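Local atomic coordinates of tyrosinase (Burkholderia thailandensis, PDB entry 5ZRD), a protein that catalyses, as a dicopper tyrosinase, the oxygen-dependent hydroxylation of monophenols to catechols and probably their further oxidation to o-quinones. Residues F287-A298 with R504-G512. Numbering follows the deposited sequence.
Sequences FDYGGDEIGQIA and RVEFIHRGG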
ATOM      1  N   PHE A 287      28.728 -23.034  -9.816  1.00 32.91           N
ATOM      2  CA  PHE A 287      28.895 -22.907 -11.274  1.00 30.89           C
ATOM      3  C   PHE A 287      30.194 -23.589 -11.752  1.00 35.13           C
ATOM      4  O   PHE A 287      31.332 -23.238 -11.326  1.00 33.24           O
ATOM      5  CB  PHE A 287      28.906 -21.433 -11.667  1.00 31.37           C
ATOM      6  CG  PHE A 287      27.595 -20.741 -11.444  1.00 29.94           C
ATOM      7  CD1 PHE A 287      27.198 -20.390 -10.171  1.00 28.31           C
ATOM      8  CD2 PHE A 287      26.755 -20.456 -12.503  1.00 29.55           C
ATOM      9  CE1 PHE A 287      25.979 -19.773  -9.949  1.00 28.45           C
ATOM     10  CE2 PHE A 287      25.554 -19.801 -12.287  1.00 28.25           C
ATOM     11  CZ  PHE A 287      25.168 -19.470 -11.009  1.00 29.57           C
ATOM     12  N   ASP A 288      30.010 -24.585 -12.616  1.00 37.18           N
ATOM     13  CA  ASP A 288      31.073 -25.215 -13.413  1.00 42.62           C
ATOM     14  C   ASP A 288      31.670 -24.173 -14.318  1.00 43.28           C
ATOM     15  O   ASP A 288      30.892 -23.560 -15.027  1.00 41.81           O
ATOM     16  CB  ASP A 288      30.435 -26.292 -14.324  1.00 45.90           C
ATOM     17  CG  ASP A 288      31.228 -27.598 -14.374  1.00 57.67           C
ATOM     18  OD1 ASP A 288      32.386 -27.683 -13.898  1.00 51.03           O
ATOM     19  OD2 ASP A 288      30.659 -28.578 -14.902  1.00 69.87           O
ATOM     20  N   TYR A 289      33.000 -23.947 -14.359  1.00 46.45           N
ATOM     21  CA  TYR A 289      33.540 -22.991 -15.398  1.00 51.77           C
ATOM     22  C   TYR A 289      33.059 -23.420 -16.794  1.00 53.86           C
ATOM     23  O   TYR A 289      32.770 -22.566 -17.656  1.00 57.56           O
ATOM     24  CB  TYR A 289      35.069 -22.879 -15.443  1.00 48.39           C
ATOM     25  CG  TYR A 289      35.577 -21.641 -16.155  1.00 49.73           C
ATOM     26  CD1 TYR A 289      35.258 -20.376 -15.677  1.00 50.08           C
ATOM     27  CD2 TYR A 289      36.374 -21.712 -17.297  1.00 45.97           C
ATOM     28  CE1 TYR A 289      35.718 -19.222 -16.301  1.00 52.00           C
ATOM     29  CE2 TYR A 289      36.821 -20.565 -17.948  1.00 42.88           C
ATOM     30  CZ  TYR A 289      36.508 -19.309 -17.440  1.00 45.69           C
ATOM     31  OH  TYR A 289      36.958 -18.142 -18.020  1.00 38.30           O
ATOM     32  N   GLY A 290      32.954 -24.735 -16.987  1.00 54.38           N
ATOM     33  CA  GLY A 290      32.244 -25.292 -18.129  1.00 63.12           C
ATOM     34  C   GLY A 290      33.002 -25.005 -19.408  1.00 67.63           C
ATOM     35  O   GLY A 290      34.233 -24.888 -19.392  1.00 63.74           O
ATOM     36  N   GLY A 291      32.279 -24.871 -20.510  1.00 76.30           N
ATOM     37  CA  GLY A 291      32.933 -24.605 -21.781  1.00 73.90           C
ATOM     38  C   GLY A 291      32.039 -23.872 -22.770  1.00 82.20           C
ATOM     39  O   GLY A 291      31.381 -22.845 -22.454  1.00 66.66           O
ATOM     40  N   ASP A 292      31.992 -24.490 -23.952  1.00 91.93           N
ATOM     41  CA  ASP A 292      31.674 -23.887 -25.244  1.00 84.50           C
ATOM     42  C   ASP A 292      30.169 -23.959 -25.661  1.00 78.97           C
ATOM     43  O   ASP A 292      29.759 -23.430 -26.714  1.00 63.76           O
ATOM     44  CB  ASP A 292      32.555 -24.630 -26.248  1.00 83.70           C
ATOM     45  CG  ASP A 292      32.625 -23.957 -27.554  1.00 90.25           C
ATOM     46  OD1 ASP A 292      32.021 -22.878 -27.710  1.00100.91           O
ATOM     47  OD2 ASP A 292      33.284 -24.515 -28.436  1.00 98.55           O
ATOM     48  N   GLU A 293      29.373 -24.610 -24.806  1.00 80.18           N
ATOM     49  CA  GLU A 293      27.930 -24.878 -25.019  1.00 81.03           C
ATOM     50  C   GLU A 293      27.161 -23.573 -25.276  1.00 81.01           C
ATOM     51  O   GLU A 293      27.677 -22.464 -25.076  1.00 74.77           O
ATOM     52  CB  GLU A 293      27.304 -25.642 -23.840  1.00 82.64           C
ATOM     53  CG  GLU A 293      28.137 -25.707 -22.562  1.00 85.72           C
ATOM     54  CD  GLU A 293      29.111 -26.877 -22.464  1.00 86.56           C
ATOM     55  OE1 GLU A 293      28.691 -28.015 -22.713  1.00 83.69           O
ATOM     56  OE2 GLU A 293      30.293 -26.646 -22.133  1.00 78.54           O
ATOM     57  N   ILE A 294      25.919 -23.722 -25.739  1.00 82.44           N
ATOM     58  CA  ILE A 294      25.057 -22.575 -26.093  1.00 80.81           C
ATOM     59  C   ILE A 294      24.542 -21.946 -24.786  1.00 70.83           C
ATOM     60  O   ILE A 294      24.490 -20.723 -24.645  1.00 60.27           O
ATOM     61  CB  ILE A 294      23.933 -23.013 -27.070  1.00 82.75           C
ATOM     62  CG1 ILE A 294      24.482 -23.329 -28.473  1.00 81.22           C
ATOM     63  CG2 ILE A 294      22.789 -22.000 -27.120  1.00 82.63           C
ATOM     64  CD1 ILE A 294      24.862 -22.119 -29.314  1.00 74.83           C
ATOM     65  N   GLY A 295      24.201 -22.802 -23.832  1.00 69.83           N
ATOM     66  CA  GLY A 295      23.702 -22.402 -22.520  1.00 70.32           C
ATOM     67  C   GLY A 295      23.655 -23.595 -21.577  1.00 71.99           C
ATOM     68  O   GLY A 295      23.789 -24.733 -22.023  1.00 85.08           O
ATOM     69  N   GLN A 296      23.448 -23.344 -20.285  1.00 68.25           N
ATOM     70  CA  GLN A 296      23.650 -24.349 -19.239  1.00 66.08           C
ATOM     71  C   GLN A 296      22.956 -23.892 -17.949  1.00 61.13           C
ATOM     72  O   GLN A 296      22.971 -22.710 -17.598  1.00 49.06           O
ATOM     73  CB  GLN A 296      25.144 -24.558 -18.948  1.00 74.15           C
ATOM     74  CG  GLN A 296      25.777 -25.749 -19.655  1.00 84.84           C
ATOM     75  CD  GLN A 296      25.420 -27.081 -19.037  1.00 92.61           C
ATOM     76  OE1 GLN A 296      24.329 -27.283 -18.498  1.00 94.50           O
ATOM     77  NE2 GLN A 296      26.349 -28.018 -19.127  1.00 93.28           N
ATOM     78  N   ILE A 297      22.389 -24.862 -17.246  1.00 57.04           N
ATOM     79  CA  ILE A 297      21.777 -24.669 -15.950  1.00 49.94           C
ATOM     80  C   ILE A 297      22.775 -25.122 -14.885  1.00 48.51           C
ATOM     81  O   ILE A 297      23.239 -26.255 -14.945  1.00 46.31           O
ATOM     82  CB  ILE A 297      20.481 -25.492 -15.877  1.00 53.04           C
ATOM     83  CG1 ILE A 297      19.511 -25.087 -16.989  1.00 57.26           C
ATOM     84  CG2 ILE A 297      19.843 -25.420 -14.500  1.00 50.52           C
ATOM     85  CD1 ILE A 297      19.214 -23.613 -17.032  1.00 61.55           C
ATOM     86  N   ALA A 298      23.107 -24.248 -13.931  1.00 42.94           N
ATOM     87  CA  ALA A 298      23.888 -24.639 -12.755  1.00 39.60           C
ATOM     88  C   ALA A 298      22.928 -25.009 -11.614  1.00 40.62           C
ATOM     89  O   ALA A 298      22.508 -24.132 -10.785  1.00 36.33           O
ATOM     90  CB  ALA A 298      24.831 -23.520 -12.342  1.00 44.01           C
ATOM     91  N   ARG A 504      28.675 -14.324 -30.058  1.00 39.19           N
ATOM     92  CA  ARG A 504      27.572 -14.857 -29.273  1.00 41.68           C
ATOM     93  C   ARG A 504      27.954 -14.814 -27.786  1.00 40.93           C
ATOM     94  O   ARG A 504      29.130 -14.796 -27.438  1.00 35.21           O
ATOM     95  CB  ARG A 504      27.259 -16.289 -29.729  1.00 38.39           C
ATOM     96  CG  ARG A 504      28.373 -17.261 -29.386  1.00 42.12           C
ATOM     97  CD  ARG A 504      28.220 -18.606 -30.070  1.00 48.07           C
ATOM     98  NE  ARG A 504      27.843 -19.601 -29.095  1.00 46.61           N
ATOM     99  CZ  ARG A 504      28.700 -20.372 -28.441  1.00 48.05           C
ATOM    100  NH1 ARG A 504      28.292 -21.044 -27.375  1.00 53.72           N
ATOM    101  NH2 ARG A 504      29.954 -20.456 -28.850  1.00 45.39           N
ATOM    102  N   VAL A 505      26.946 -14.846 -26.918  1.00 46.12           N
ATOM    103  CA  VAL A 505      27.173 -14.995 -25.492  1.00 46.92           C
ATOM    104  C   VAL A 505      26.451 -16.265 -25.038  1.00 41.48           C
ATOM    105  O   VAL A 505      25.335 -16.466 -25.387  1.00 39.27           O
ATOM    106  CB  VAL A 505      26.668 -13.782 -24.688  1.00 49.34           C
ATOM    107  CG1 VAL A 505      27.449 -12.527 -24.995  1.00 52.95           C
ATOM    108  CG2 VAL A 505      25.186 -13.543 -24.905  1.00 56.58           C
ATOM    109  N   GLU A 506      27.116 -17.076 -24.248  1.00 40.04           N
ATOM    110  CA  GLU A 506      26.546 -18.226 -23.554  1.00 43.02           C
ATOM    111  C   GLU A 506      26.197 -17.746 -22.139  1.00 44.91           C
ATOM    112  O   GLU A 506      27.075 -17.244 -21.425  1.00 47.73           O
ATOM    113  CB  GLU A 506      27.582 -19.362 -23.553  1.00 46.34           C
ATOM    114  CG  GLU A 506      27.290 -20.545 -22.637  1.00 53.35           C
ATOM    115  CD  GLU A 506      28.460 -21.482 -22.318  1.00 56.90           C
ATOM    116  OE1 GLU A 506      29.620 -21.148 -22.691  1.00 60.53           O
ATOM    117  OE2 GLU A 506      28.218 -22.545 -21.667  1.00 58.50           O
ATOM    118  N   PHE A 507      24.924 -17.840 -21.760  1.00 42.83           N
ATOM    119  CA  PHE A 507      24.515 -17.638 -20.373  1.00 39.40           C
ATOM    120  C   PHE A 507      24.561 -18.956 -19.601  1.00 41.35           C
ATOM    121  O   PHE A 507      24.111 -19.997 -20.088  1.00 46.88           O
ATOM    122  CB  PHE A 507      23.108 -17.066 -20.295  1.00 37.48           C
ATOM    123  CG  PHE A 507      23.025 -15.648 -20.767  1.00 40.46           C
ATOM    124  CD1 PHE A 507      22.775 -15.365 -22.093  1.00 43.17           C
ATOM    125  CD2 PHE A 507      23.220 -14.601 -19.883  1.00 44.25           C
ATOM    126  CE1 PHE A 507      22.704 -14.048 -22.519  1.00 45.62           C
ATOM    127  CE2 PHE A 507      23.141 -13.284 -20.310  1.00 44.02           C
ATOM    128  CZ  PHE A 507      22.881 -13.011 -21.627  1.00 41.65           C
ATOM    129  N   ILE A 508      25.134 -18.913 -18.410  1.00 36.65           N
ATOM    130  CA  ILE A 508      25.027 -20.027 -17.504  1.00 39.77           C
ATOM    131  C   ILE A 508      24.261 -19.530 -16.275  1.00 39.74           C
ATOM    132  O   ILE A 508      24.739 -18.624 -15.586  1.00 37.25           O
ATOM    133  CB  ILE A 508      26.417 -20.579 -17.142  1.00 43.40           C
ATOM    134  CG1 ILE A 508      27.227 -20.956 -18.390  1.00 47.84           C
ATOM    135  CG2 ILE A 508      26.291 -21.745 -16.175  1.00 42.74           C
ATOM    136  CD1 ILE A 508      28.685 -21.271 -18.092  1.00 52.84           C
ATOM    137  N   HIS A 509      23.098 -20.112 -16.011  1.00 35.27           N
ATOM    138  CA  HIS A 509      22.194 -19.520 -15.055  1.00 40.17           C
ATOM    139  C   HIS A 509      21.552 -20.600 -14.178  1.00 38.26           C
ATOM    140  O   HIS A 509      21.709 -21.789 -14.411  1.00 34.38           O
ATOM    141  CB  HIS A 509      21.167 -18.678 -15.789  1.00 41.23           C
ATOM    142  CG  HIS A 509      20.419 -19.463 -16.791  1.00 46.39           C
ATOM    143  ND1 HIS A 509      19.227 -20.074 -16.482  1.00 53.73           N
ATOM    144  CD2 HIS A 509      20.714 -19.792 -18.067  1.00 50.66           C
ATOM    145  CE1 HIS A 509      18.790 -20.720 -17.549  1.00 58.39           C
ATOM    146  NE2 HIS A 509      19.689 -20.570 -18.537  1.00 51.18           N
ATOM    147  N   ARG A 510      20.850 -20.164 -13.148  1.00 36.00           N
ATOM    148  CA  ARG A 510      20.182 -21.105 -12.234  1.00 38.19           C
ATOM    149  C   ARG A 510      18.893 -21.674 -12.857  1.00 40.88           C
ATOM    150  O   ARG A 510      18.401 -22.733 -12.440  1.00 44.95           O
ATOM    151  CB  ARG A 510      19.863 -20.393 -10.927  1.00 31.34           C
ATOM    152  CG  ARG A 510      21.079 -19.815 -10.214  1.00 29.00           C
ATOM    153  CD  ARG A 510      22.029 -20.900  -9.807  1.00 28.97           C
ATOM    154  NE  ARG A 510      22.865 -20.581  -8.653  1.00 27.67           N
ATOM    155  CZ  ARG A 510      23.735 -21.431  -8.145  1.00 28.35           C
ATOM    156  NH1 ARG A 510      24.017 -22.538  -8.818  1.00 28.70           N
ATOM    157  NH2 ARG A 510      24.298 -21.193  -6.973  1.00 27.62           N
ATOM    158  N   GLY A 511      18.328 -20.977 -13.830  1.00 50.90           N
ATOM    159  CA  GLY A 511      17.012 -21.348 -14.408  1.00 78.10           C
ATOM    160  C   GLY A 511      15.931 -21.583 -13.349  1.00 89.62           C
ATOM    161  O   GLY A 511      15.239 -22.604 -13.391  1.00 85.84           O
ATOM    162  N   GLY A 512      15.794 -20.658 -12.393  1.00 95.78           N
ATOM    163  CA  GLY A 512      14.794 -20.771 -11.317  1.00106.84           C
ATOM    164  C   GLY A 512      15.229 -21.681 -10.169  1.00120.25           C
ATOM    165  O   GLY A 512      14.739 -21.531  -9.038  1.00112.03           O
TER
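Gln296 and Ile297 run parallel to Ile508 and His509 as neighbouring strands, their axes 5.0 Å apart. His509 N donates to Gln296 O (3.0 Å), and Ala298 N answers with a bond to His509 O (2.9 Å); a weak bond from Gln296 N to Phe507 O precedes them. CA-H...O contacts, such as Ile508 CA to Gln296 O, fill in between.

Past the strand end, Arg510 folds back toward Phe287. Its chain bends at chi2 (-63°), bringing Phe287 CE1 over the centre of one guanidinium face, 3.3 Å from Arg510 CZ, with the two planes 36° apart. Arg510 NH1 also donates to Ala298 O (2.9 Å), approaching from above the carbonyl plane, while a salt bridge to Glu306 and bonds to the Gly285 and Ala300 carbonyls fix the group's rotation. Apolar contacts come from Ile508, whose CG2 meets Phe287 CD2 at 3.9 Å and also touches Gln296 CB.

At the opposite end Arg504 NH1 bonds to Asp292 O (2.9 Å), and its NH2 makes a weak salt bridge to Asp292 OD1; the stronger salt bridge of that NH2 is to Glu458, on strand 456-466. Glu506, extended beyond CG, brings OE1 within 2.5 Å of Gly291 O, so the acid is probably protonated; Tyr446 OH bonds to both oxygens.

The 287-298 segment follows helix 274-285, which carries the copper ligands His277 and His281, and its strand 295-297 edges a mixed sheet. Strand 502-509 separates it from antiparallel strand 441-450, thereby joining the dicopper domain to the C-terminal part of the chain.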